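Local coordinates for protein D-3-phosphoglycerate dehydrogenase (Sulfolobus tokodaii, PDB 2EKL) that probably catalyses the NAD-dependent oxidation of D-3-phosphoglycerate, the step that leads into serine biosynthesis, as a member of the D-2-hydroxyacid dehydrogenase family, at residues I200-T205 with I228-R233; E192-S197 with E220-N225; G142-I147 with N196-S201. All coordinates share one frame; numbering follows the deposited sequence.

Interaction 1: residues I200-T205 with I228-R233. With NAD (nicotinamide-adenine-dinucleotide), chain B.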
loop_
_atom_site.group_PDB
_atom_site.type_symbol
_atom_site.label_atom_id
_atom_site.label_comp_id
_atom_site.label_asym_id
_atom_site.label_seq_id
_atom_site.Cartn_x
_atom_site.Cartn_y
_atom_site.Cartn_z
ATOM N N ILE A 200 14.500 2.231 -1.925
ATOM C CA ILE A 200 15.328 1.037 -1.791
ATOM C C ILE A 200 14.516 0.018 -1.003
ATOM O O ILE A 200 14.023 0.329 0.081
ATOM C CB ILE A 200 16.626 1.339 -1.022
ATOM C CG1 ILE A 200 17.456 2.365 -1.796
ATOM C CG2 ILE A 200 17.432 0.052 -0.823
ATOM C CD1 ILE A 200 18.686 2.841 -1.055
ATOM N N SER A 201 14.366 -1.188 -1.543
ATOM C CA SER A 201 13.598 -2.221 -0.857
ATOM C C SER A 201 14.501 -3.422 -0.583
ATOM O O SER A 201 15.092 -3.987 -1.503
ATOM C CB SER A 201 12.390 -2.626 -1.708
ATOM O OG SER A 201 11.460 -3.373 -0.949
ATOM N N LEU A 202 14.596 -3.806 0.686
ATOM C CA LEU A 202 15.463 -4.909 1.102
ATOM C C LEU A 202 14.739 -6.247 1.196
ATOM O O LEU A 202 13.725 -6.369 1.882
ATOM C CB LEU A 202 16.101 -4.570 2.450
ATOM C CG LEU A 202 16.741 -3.181 2.529
ATOM C CD1 LEU A 202 17.260 -2.947 3.936
ATOM C CD2 LEU A 202 17.875 -3.060 1.505
ATOM N N HIS A 203 15.280 -7.251 0.510
ATOM C CA HIS A 203 14.687 -8.587 0.480
ATOM C C HIS A 203 15.781 -9.645 0.494
ATOM O O HIS A 203 15.728 -10.624 -0.249
ATOM C CB HIS A 203 13.846 -8.731 -0.786
ATOM C CG HIS A 203 12.787 -7.685 -0.914
ATOM N ND1 HIS A 203 11.645 -7.692 -0.144
ATOM C CD2 HIS A 203 12.729 -6.561 -1.666
ATOM C CE1 HIS A 203 10.928 -6.616 -0.417
ATOM N NE2 HIS A 203 11.564 -5.913 -1.336
ATOM N N VAL A 204 16.768 -9.443 1.356
ATOM C CA VAL A 204 17.900 -10.357 1.455
ATOM C C VAL A 204 17.786 -11.404 2.551
ATOM O O VAL A 204 17.023 -11.251 3.506
ATOM C CB VAL A 204 19.208 -9.579 1.716
ATOM C CG1 VAL A 204 19.470 -8.600 0.585
ATOM C CG2 VAL A 204 19.116 -8.844 3.054
ATOM N N THR A 205 18.558 -12.473 2.390
ATOM C CA THR A 205 18.636 -13.541 3.374
ATOM C C THR A 205 20.036 -13.405 3.955
ATOM O O THR A 205 21.030 -13.605 3.254
ATOM C CB THR A 205 18.511 -14.933 2.735
ATOM O OG1 THR A 205 19.431 -15.037 1.641
ATOM C CG2 THR A 205 17.091 -15.175 2.251
ATOM N N ILE A 228 13.362 4.021 2.322
ATOM C CA ILE A 228 13.892 2.673 2.491
ATOM C C ILE A 228 12.825 1.753 3.074
ATOM O O ILE A 228 12.232 2.064 4.103
ATOM C CB ILE A 228 15.118 2.680 3.438
ATOM C CG1 ILE A 228 16.169 3.666 2.921
ATOM C CG2 ILE A 228 15.705 1.281 3.539
ATOM C CD1 ILE A 228 17.365 3.859 3.871
ATOM N N VAL A 229 12.585 0.626 2.410
ATOM C CA VAL A 229 11.582 -0.334 2.872
ATOM C C VAL A 229 12.287 -1.631 3.228
ATOM O O VAL A 229 13.180 -2.077 2.506
ATOM C CB VAL A 229 10.524 -0.622 1.775
ATOM C CG1 VAL A 229 9.454 -1.576 2.313
ATOM C CG2 VAL A 229 9.879 0.679 1.320
ATOM N N ASN A 230 11.888 -2.244 4.336
ATOM C CA ASN A 230 12.518 -3.488 4.755
ATOM C C ASN A 230 11.522 -4.504 5.305
ATOM O O ASN A 230 10.927 -4.289 6.358
ATOM C CB ASN A 230 13.587 -3.194 5.818
ATOM C CG ASN A 230 14.408 -4.427 6.191
ATOM O OD1 ASN A 230 14.216 -5.511 5.642
ATOM N ND2 ASN A 230 15.331 -4.258 7.131
ATOM N N THR A 231 11.331 -5.600 4.578
ATOM C CA THR A 231 10.446 -6.663 5.039
ATOM C C THR A 231 11.236 -7.962 5.112
ATOM O O THR A 231 10.656 -9.039 5.221
ATOM C CB THR A 231 9.234 -6.877 4.106
ATOM O OG1 THR A 231 9.688 -7.149 2.775
ATOM C CG2 THR A 231 8.339 -5.650 4.103
ATOM N N SER A 232 12.561 -7.855 5.061
ATOM C CA SER A 232 13.418 -9.035 5.116
ATOM C C SER A 232 13.946 -9.287 6.528
ATOM O O SER A 232 13.327 -10.026 7.298
ATOM C CB SER A 232 14.575 -8.900 4.114
ATOM O OG SER A 232 15.381 -7.764 4.370
ATOM N N ARG A 233 15.086 -8.689 6.866
ATOM C CA ARG A 233 15.671 -8.844 8.195
ATOM C C ARG A 233 16.206 -7.515 8.720
ATOM O O ARG A 233 16.840 -6.756 7.987
ATOM C CB ARG A 233 16.814 -9.863 8.181
ATOM C CG ARG A 233 16.367 -11.313 8.149
ATOM C CD ARG A 233 17.431 -12.200 8.771
ATOM N NE ARG A 233 17.027 -13.601 8.826
ATOM C CZ ARG A 233 17.731 -14.554 9.428
ATOM N NH1 ARG A 233 18.876 -14.253 10.029
ATOM N NH2 ARG A 233 17.295 -15.807 9.426
HETATM P PA NAD B . 15.229 -15.784 -1.316
HETATM O O1A NAD B . 14.353 -16.220 -2.418
HETATM O O2A NAD B . 16.212 -16.812 -0.782
HETATM O O5B NAD B . 15.989 -14.467 -1.823
HETATM C C5B NAD B . 16.944 -13.844 -0.978
HETATM C C4B NAD B . 17.982 -13.117 -2.029
HETATM O O4B NAD B . 18.778 -12.125 -1.361
HETATM C C3B NAD B . 18.844 -14.190 -2.774
HETATM O O3B NAD B . 18.765 -14.041 -4.190
HETATM C C2B NAD B . 20.225 -13.987 -2.138
HETATM O O2B NAD B . 21.355 -14.381 -2.879
HETATM C C1B NAD B . 20.106 -12.542 -1.821
HETATM N N9A NAD B . 21.165 -12.038 -0.889
HETATM C C8A NAD B . 21.704 -12.597 0.260
HETATM N N7A NAD B . 22.646 -11.768 0.769
HETATM C C5A NAD B . 22.723 -10.681 -0.033
HETATM C C6A NAD B . 23.509 -9.462 -0.044
HETATM N N6A NAD B . 24.409 -9.221 0.896
HETATM N N1A NAD B . 23.318 -8.494 -1.087
HETATM C C2A NAD B . 22.360 -8.698 -2.134
HETATM N N3A NAD B . 21.592 -9.886 -2.127
HETATM C C4A NAD B . 21.778 -10.846 -1.096
HETATM O O3 NAD B . 14.327 -15.336 -0.058
HETATM P PN NAD B . 12.856 -14.674 -0.018
HETATM O O1N NAD B . 12.667 -13.803 -1.188
HETATM O O2N NAD B . 11.927 -15.837 0.088
HETATM O O5D NAD B . 12.984 -13.943 1.372
HETATM C C5D NAD B . 13.657 -12.704 1.448
HETATM C C4D NAD B . 13.702 -12.183 2.869
HETATM O O4D NAD B . 12.409 -11.900 3.371
HETATM C C3D NAD B . 14.340 -13.124 3.931
HETATM O O3D NAD B . 15.189 -12.390 4.827
HETATM C C2D NAD B . 13.164 -13.761 4.578
HETATM O O2D NAD B . 13.495 -14.423 5.783
HETATM C C1D NAD B . 12.275 -12.550 4.623
HETATM N N1N NAD B . 10.816 -12.761 4.845
HETATM C C2N NAD B . 10.154 -11.920 5.793
HETATM C C3N NAD B . 8.758 -12.104 6.021
HETATM C C7N NAD B . 8.064 -11.232 6.997
HETATM O O7N NAD B . 7.074 -11.788 7.716
HETATM N N7N NAD B . 8.357 -9.957 7.203
HETATM C C4N NAD B . 8.056 -13.171 5.257
HETATM C C5N NAD B . 8.742 -14.018 4.299
HETATM C C6N NAD B . 10.142 -13.802 4.097
HETATM O O HOH W 1 11.735 -4.595 1.837
HETATM O O HOH W 2 11.273 -9.533 2.093
#
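Val-229 O takes one strong bond and two weaker contacts: Leu-202 N donates a nearly straight hydrogen bond (2.9 Å), the CA-H of Ser-201 leans toward it, and an ordered water adds a weak bond. That water also donates to Leu-202 O (2.7 Å), accepts from Thr-231 N and bonds Ser-201 OG where the two parallel strands end. One step back, Val-229 N bonds Ile-200 O. Asn-230, with CG anti to its backbone N (chi1 -173°), lays its amide obliquely across Leu-202, whose CD1 lies 3.9 Å from Asn-230 CG. Asn-230 OD1 accepts from Ser-232 N, which makes an Asx turn, and from Ser-232 OG on the opposite face; Asn-230 ND2 donates in its amide plane to Arg-233 O. The strands are the parallel pair of a beta-alpha-beta unit in the Rossmann-type domain, and the loops at their C-terminal ends form part of the NAD site. There Val-204 O accepts from the ribose hydroxyl O3D of NAD (2.5 Å), and Thr-231 O from the carboxamide N7N (3.2 Å). A second water, at the edge of the His-203 ring and in its plane, joins His-203 ND1, Thr-231 OG1 and NAD O4D; Thr-231 OG1 also bonds Thr-109. The imidazole is also fixed by a 2.6 Å hydrogen bond between His-203 NE2 and Ser-201 OG. Val-204 CG1 packs 3.6 Å from C4A of the adenine.

Interaction 2: residues E192-S197 with E220-N225; sequences ELLKNS and ELMKDN
Leu-194 and Leu-221 both hold CG anti to the carbonyl carbon (chi1 -65° and -80°), and their side chains meet at about a right angle, with Leu-194 CB 4.1 Å from Leu-221 CB. Lys-195 CG lies 3.8 Å from Leu-221 CD2, and the lysine chain beyond is bent at its last two torsions. On the inner side, Leu-194 CD2 touches Met-222 CG, and both residues rest on Ile-200 of the sheet. The contact thus joins the C-terminal ends of helices 190-196 and 216-221, which pack against the same sheet of the NAD-binding domain. A water donates to Leu-194 O and Ser-197 O and accepts from Lys-223 N (2.9 Å), while the CA-H of Met-222 points almost straight at Leu-194 O. The Lys-223 chain, bent at chi3 (62°), passes over carbonyls at and just beyond the end of helix 190-196, its CG 3.2 Å from Lys-195 O and its CD 3.6 Å from Ser-197 O. At that helix end, Leu-193 O accepts from Asn-196 N and from Ser-197 OG, on opposite faces of its plane. The aliphatic part of Lys-223 therefore covers the carbonyls, while its ammonium goes to a salt bridge with Asp-198 and, through a second water, to Asn-196 O; the polar link between the segments is made through water, around an apolar core of leucine and methionine.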
loop_
_atom_site.group_PDB
_atom_site.type_symbol
_atom_site.label_atom_id
_atom_site.label_comp_id
_atom_site.label_asym_id
_atom_site.label_seq_id
_atom_site.Cartn_x
_atom_site.Cartn_y
_atom_site.Cartn_z
ATOM N N GLU A 192 25.821 1.374 -7.821
ATOM C CA GLU A 192 24.978 2.040 -8.802
ATOM C C GLU A 192 23.539 2.111 -8.310
ATOM O O GLU A 192 22.869 3.131 -8.479
ATOM C CB GLU A 192 25.026 1.313 -10.152
ATOM C CG GLU A 192 24.421 2.134 -11.288
ATOM C CD GLU A 192 24.503 1.448 -12.641
ATOM O OE1 GLU A 192 25.595 0.960 -13.002
ATOM O OE2 GLU A 192 23.475 1.408 -13.349
ATOM N N LEU A 193 23.067 1.023 -7.709
ATOM C CA LEU A 193 21.707 0.976 -7.186
ATOM C C LEU A 193 21.527 2.067 -6.137
ATOM O O LEU A 193 20.574 2.847 -6.196
ATOM C CB LEU A 193 21.416 -0.396 -6.564
ATOM C CG LEU A 193 19.994 -0.636 -6.028
ATOM C CD1 LEU A 193 19.675 -2.121 -6.082
ATOM C CD2 LEU A 193 19.862 -0.108 -4.599
ATOM N N LEU A 194 22.455 2.132 -5.189
ATOM C CA LEU A 194 22.387 3.132 -4.128
ATOM C C LEU A 194 22.439 4.567 -4.653
ATOM O O LEU A 194 21.671 5.417 -4.225
ATOM C CB LEU A 194 23.519 2.902 -3.121
ATOM C CG LEU A 194 23.439 1.578 -2.351
ATOM C CD1 LEU A 194 24.731 1.339 -1.597
ATOM C CD2 LEU A 194 22.242 1.608 -1.394
ATOM N N LYS A 195 23.332 4.841 -5.594
ATOM C CA LYS A 195 23.446 6.195 -6.126
ATOM C C LYS A 195 22.250 6.664 -6.958
ATOM O O LYS A 195 22.007 7.866 -7.075
ATOM C CB LYS A 195 24.720 6.317 -6.971
ATOM C CG LYS A 195 26.002 6.021 -6.202
ATOM C CD LYS A 195 27.221 6.052 -7.110
ATOM C CE LYS A 195 27.424 7.423 -7.731
ATOM N NZ LYS A 195 27.692 8.464 -6.699
ATOM N N ASN A 196 21.491 5.726 -7.515
ATOM C CA ASN A 196 20.368 6.085 -8.378
ATOM C C ASN A 196 18.947 5.761 -7.910
ATOM O O ASN A 196 17.989 6.051 -8.625
ATOM C CB ASN A 196 20.584 5.447 -9.756
ATOM C CG ASN A 196 21.811 5.996 -10.464
ATOM O OD1 ASN A 196 21.789 7.107 -10.995
ATOM N ND2 ASN A 196 22.892 5.225 -10.461
ATOM N N SER A 197 18.792 5.184 -6.725
ATOM C CA SER A 197 17.455 4.817 -6.264
ATOM C C SER A 197 16.749 5.831 -5.374
ATOM O O SER A 197 17.330 6.354 -4.425
ATOM C CB SER A 197 17.503 3.469 -5.538
ATOM O OG SER A 197 17.880 2.427 -6.427
ATOM N N GLU A 220 25.735 6.867 2.879
ATOM C CA GLU A 220 26.346 8.061 2.307
ATOM C C GLU A 220 26.137 8.119 0.792
ATOM O O GLU A 220 25.961 9.195 0.222
ATOM C CB GLU A 220 27.843 8.087 2.636
ATOM C CG GLU A 220 28.528 9.423 2.378
ATOM C CD GLU A 220 27.875 10.577 3.126
ATOM O OE1 GLU A 220 27.568 10.418 4.326
ATOM O OE2 GLU A 220 27.674 11.646 2.514
ATOM N N LEU A 221 26.152 6.956 0.148
ATOM C CA LEU A 221 25.970 6.869 -1.297
ATOM C C LEU A 221 24.539 7.154 -1.741
ATOM O O LEU A 221 24.303 7.543 -2.882
ATOM C CB LEU A 221 26.363 5.475 -1.794
ATOM C CG LEU A 221 27.847 5.157 -1.996
ATOM C CD1 LEU A 221 28.040 3.649 -2.094
ATOM C CD2 LEU A 221 28.349 5.854 -3.256
ATOM N N MET A 222 23.586 6.961 -0.837
ATOM C CA MET A 222 22.182 7.160 -1.166
ATOM C C MET A 222 21.791 8.554 -1.627
ATOM O O MET A 222 22.472 9.544 -1.342
ATOM C CB MET A 222 21.308 6.771 0.027
ATOM C CG MET A 222 21.322 5.295 0.347
ATOM S SD MET A 222 20.350 4.978 1.819
ATOM C CE MET A 222 20.876 3.323 2.228
ATOM N N LYS A 223 20.679 8.620 -2.353
ATOM C CA LYS A 223 20.163 9.892 -2.835
ATOM C C LYS A 223 19.478 10.586 -1.670
ATOM O O LYS A 223 19.071 9.937 -0.707
ATOM C CB LYS A 223 19.127 9.684 -3.947
ATOM C CG LYS A 223 19.663 9.085 -5.232
ATOM C CD LYS A 223 18.598 9.086 -6.332
ATOM C CE LYS A 223 18.166 10.508 -6.685
ATOM N NZ LYS A 223 17.169 10.566 -7.804
ATOM N N ASP A 224 19.356 11.905 -1.755
ATOM C CA ASP A 224 18.673 12.660 -0.715
ATOM C C ASP A 224 17.184 12.326 -0.803
ATOM O O ASP A 224 16.656 12.104 -1.895
ATOM C CB ASP A 224 18.876 14.165 -0.920
ATOM C CG ASP A 224 20.318 14.593 -0.723
ATOM O OD1 ASP A 224 20.921 14.188 0.295
ATOM O OD2 ASP A 224 20.847 15.339 -1.577
ATOM N N ASN A 225 16.519 12.287 0.348
ATOM C CA ASN A 225 15.089 11.988 0.424
ATOM C C ASN A 225 14.725 10.568 0.021
ATOM O O ASN A 225 13.597 10.304 -0.396
ATOM C CB ASN A 225 14.292 12.974 -0.429
ATOM C CG ASN A 225 14.270 14.354 0.166
ATOM O OD1 ASN A 225 14.775 15.311 -0.424
ATOM N ND2 ASN A 225 13.688 14.469 1.355
HETATM O O HOH W 3 19.425 6.030 -2.752
HETATM O O HOH W 4 17.530 8.421 -9.860
#

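Interaction 3: residues G142-I147 with N196-S201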
loop_
_atom_site.group_PDB
_atom_site.type_symbol
_atom_site.label_atom_id
_atom_site.label_comp_id
_atom_site.label_asym_id
_atom_site.label_seq_id
_atom_site.Cartn_x
_atom_site.Cartn_y
_atom_site.Cartn_z
ATOM N N GLY A 142 7.554 7.008 -12.225
ATOM C CA GLY A 142 8.685 7.679 -12.842
ATOM C C GLY A 142 9.966 7.642 -12.033
ATOM O O GLY A 142 11.049 7.915 -12.557
ATOM N N LYS A 143 9.856 7.309 -10.754
ATOM C CA LYS A 143 11.037 7.245 -9.914
ATOM C C LYS A 143 11.709 5.885 -10.023
ATOM O O LYS A 143 11.156 4.948 -10.603
ATOM C CB LYS A 143 10.667 7.578 -8.469
ATOM C CG LYS A 143 10.235 9.032 -8.339
ATOM C CD LYS A 143 9.911 9.424 -6.921
ATOM C CE LYS A 143 9.429 10.863 -6.877
ATOM N NZ LYS A 143 8.937 11.221 -5.528
ATOM N N THR A 144 12.910 5.786 -9.472
ATOM C CA THR A 144 13.683 4.557 -9.532
ATOM C C THR A 144 13.679 3.786 -8.221
ATOM O O THR A 144 13.923 4.358 -7.159
ATOM C CB THR A 144 15.147 4.867 -9.899
ATOM O OG1 THR A 144 15.189 5.503 -11.181
ATOM C CG2 THR A 144 15.980 3.592 -9.940
ATOM N N ILE A 145 13.399 2.490 -8.298
ATOM C CA ILE A 145 13.413 1.652 -7.103
ATOM C C ILE A 145 14.566 0.659 -7.219
ATOM O O ILE A 145 14.810 0.091 -8.289
ATOM C CB ILE A 145 12.084 0.876 -6.908
ATOM C CG1 ILE A 145 12.162 0.040 -5.625
ATOM C CG2 ILE A 145 11.791 0.002 -8.128
ATOM C CD1 ILE A 145 10.861 -0.675 -5.266
ATOM N N GLY A 146 15.285 0.482 -6.119
ATOM C CA GLY A 146 16.408 -0.440 -6.093
ATOM C C GLY A 146 16.087 -1.638 -5.223
ATOM O O GLY A 146 15.921 -1.510 -4.008
ATOM N N ILE A 147 15.997 -2.805 -5.853
ATOM C CA ILE A 147 15.692 -4.047 -5.153
ATOM C C ILE A 147 16.992 -4.722 -4.706
ATOM O O ILE A 147 17.757 -5.214 -5.536
ATOM C CB ILE A 147 14.913 -5.026 -6.072
ATOM C CG1 ILE A 147 13.662 -4.347 -6.641
ATOM C CG2 ILE A 147 14.541 -6.293 -5.297
ATOM C CD1 ILE A 147 12.637 -3.926 -5.597
ATOM N N ASN A 196 21.491 5.726 -7.515
ATOM C CA ASN A 196 20.368 6.085 -8.378
ATOM C C ASN A 196 18.947 5.761 -7.910
ATOM O O ASN A 196 17.989 6.051 -8.625
ATOM C CB ASN A 196 20.584 5.447 -9.756
ATOM C CG ASN A 196 21.811 5.996 -10.464
ATOM O OD1 ASN A 196 21.789 7.107 -10.995
ATOM N ND2 ASN A 196 22.892 5.225 -10.461
ATOM N N SER A 197 18.792 5.184 -6.725
ATOM C CA SER A 197 17.455 4.817 -6.264
ATOM C C SER A 197 16.749 5.831 -5.374
ATOM O O SER A 197 17.330 6.354 -4.425
ATOM C CB SER A 197 17.503 3.469 -5.538
ATOM O OG SER A 197 17.880 2.427 -6.427
ATOM N N ASP A 198 15.484 6.094 -5.690
ATOM C CA ASP A 198 14.676 7.018 -4.903
ATOM C C ASP A 198 14.036 6.195 -3.790
ATOM O O ASP A 198 13.724 6.705 -2.716
ATOM C CB ASP A 198 13.618 7.665 -5.795
ATOM C CG ASP A 198 14.235 8.428 -6.953
ATOM O OD1 ASP A 198 14.936 9.429 -6.697
ATOM O OD2 ASP A 198 14.037 8.018 -8.117
ATOM N N VAL A 199 13.853 4.907 -4.069
ATOM C CA VAL A 199 13.291 3.967 -3.107
ATOM C C VAL A 199 14.191 2.739 -3.111
ATOM O O VAL A 199 14.606 2.270 -4.172
ATOM C CB VAL A 199 11.863 3.512 -3.499
ATOM C CG1 VAL A 199 11.345 2.483 -2.488
ATOM C CG2 VAL A 199 10.922 4.711 -3.557
ATOM N N ILE A 200 14.500 2.231 -1.925
ATOM C CA ILE A 200 15.328 1.037 -1.791
ATOM C C ILE A 200 14.516 0.018 -1.003
ATOM O O ILE A 200 14.023 0.329 0.081
ATOM C CB ILE A 200 16.626 1.339 -1.022
ATOM C CG1 ILE A 200 17.456 2.365 -1.796
ATOM C CG2 ILE A 200 17.432 0.052 -0.823
ATOM C CD1 ILE A 200 18.686 2.841 -1.055
ATOM N N SER A 201 14.366 -1.188 -1.543
ATOM C CA SER A 201 13.598 -2.221 -0.857
ATOM C C SER A 201 14.501 -3.422 -0.583
ATOM O O SER A 201 15.092 -3.987 -1.503
ATOM C CB SER A 201 12.390 -2.626 -1.708
ATOM O OG SER A 201 11.460 -3.373 -0.949
#
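Thr-144 and Asp-198 are hydrogen-bonded where parallel strands 144-148 and 199-202 begin, the central neighbours of the Rossmann-type sheet, at the point where the strand order 3-2-1-4-5-6-7 reverses direction. Thr-144 N donates to the anti lone pair of Asp-198 OD2 in an essentially straight bond (2.8 Å, 179°). In return Thr-144 O accepts two amides: Asp-198 N at 2.8 Å, tilted from the carbonyl plane, and Val-199 N in that plane. With OD1 taken by Lys-223, both carboxylate oxygens of Asp-198 are engaged. Farther along, Gly-146 N donates to Val-199 O (2.7 Å) and Gly-146 O accepts from Ser-201 N (2.9 Å). Lys-143 meets Asp-198 only with the base of its chain; its NZ runs off to Glu-139 O and to a salt bridge with Glu-290 of the second subunit. On the face bearing Ile-145 and Val-199, Ile-145 CG1, anti to its backbone N (chi1 -179°), lies 4.1 Å from Val-199 CG1, and Met-113 of helix 102-118 covers both. On the other face, the lack of a side chain at Gly-146 allows Ser-197 OG, bonded to Leu-193 O, to sit 3.2 Å from Gly-146 CA.

From the N terminus, strand 144-148 comes first, and interaction 3 closes the long loop from it through strands 167-171 and 186-187 and helix 190-196 to strand 199-202. Interaction 2 begins at 192-197, just before interaction 3 closes, so the two overlap on Asn-196 and Ser-197; it closes at 220-225, at the end of helix 216-221. Interaction 1 starts at 200-205, within the span of interaction 2, and ends beyond it at 228-233, so these two cross. Strand 199-202 is joined to 144-148 by interaction 3 and to 226-230 by interaction 1, which share Ile-200 and Ser-201, while Ile-200 CD1 packs 3.8 Å from Leu-194 CD2, joining sheet to helices.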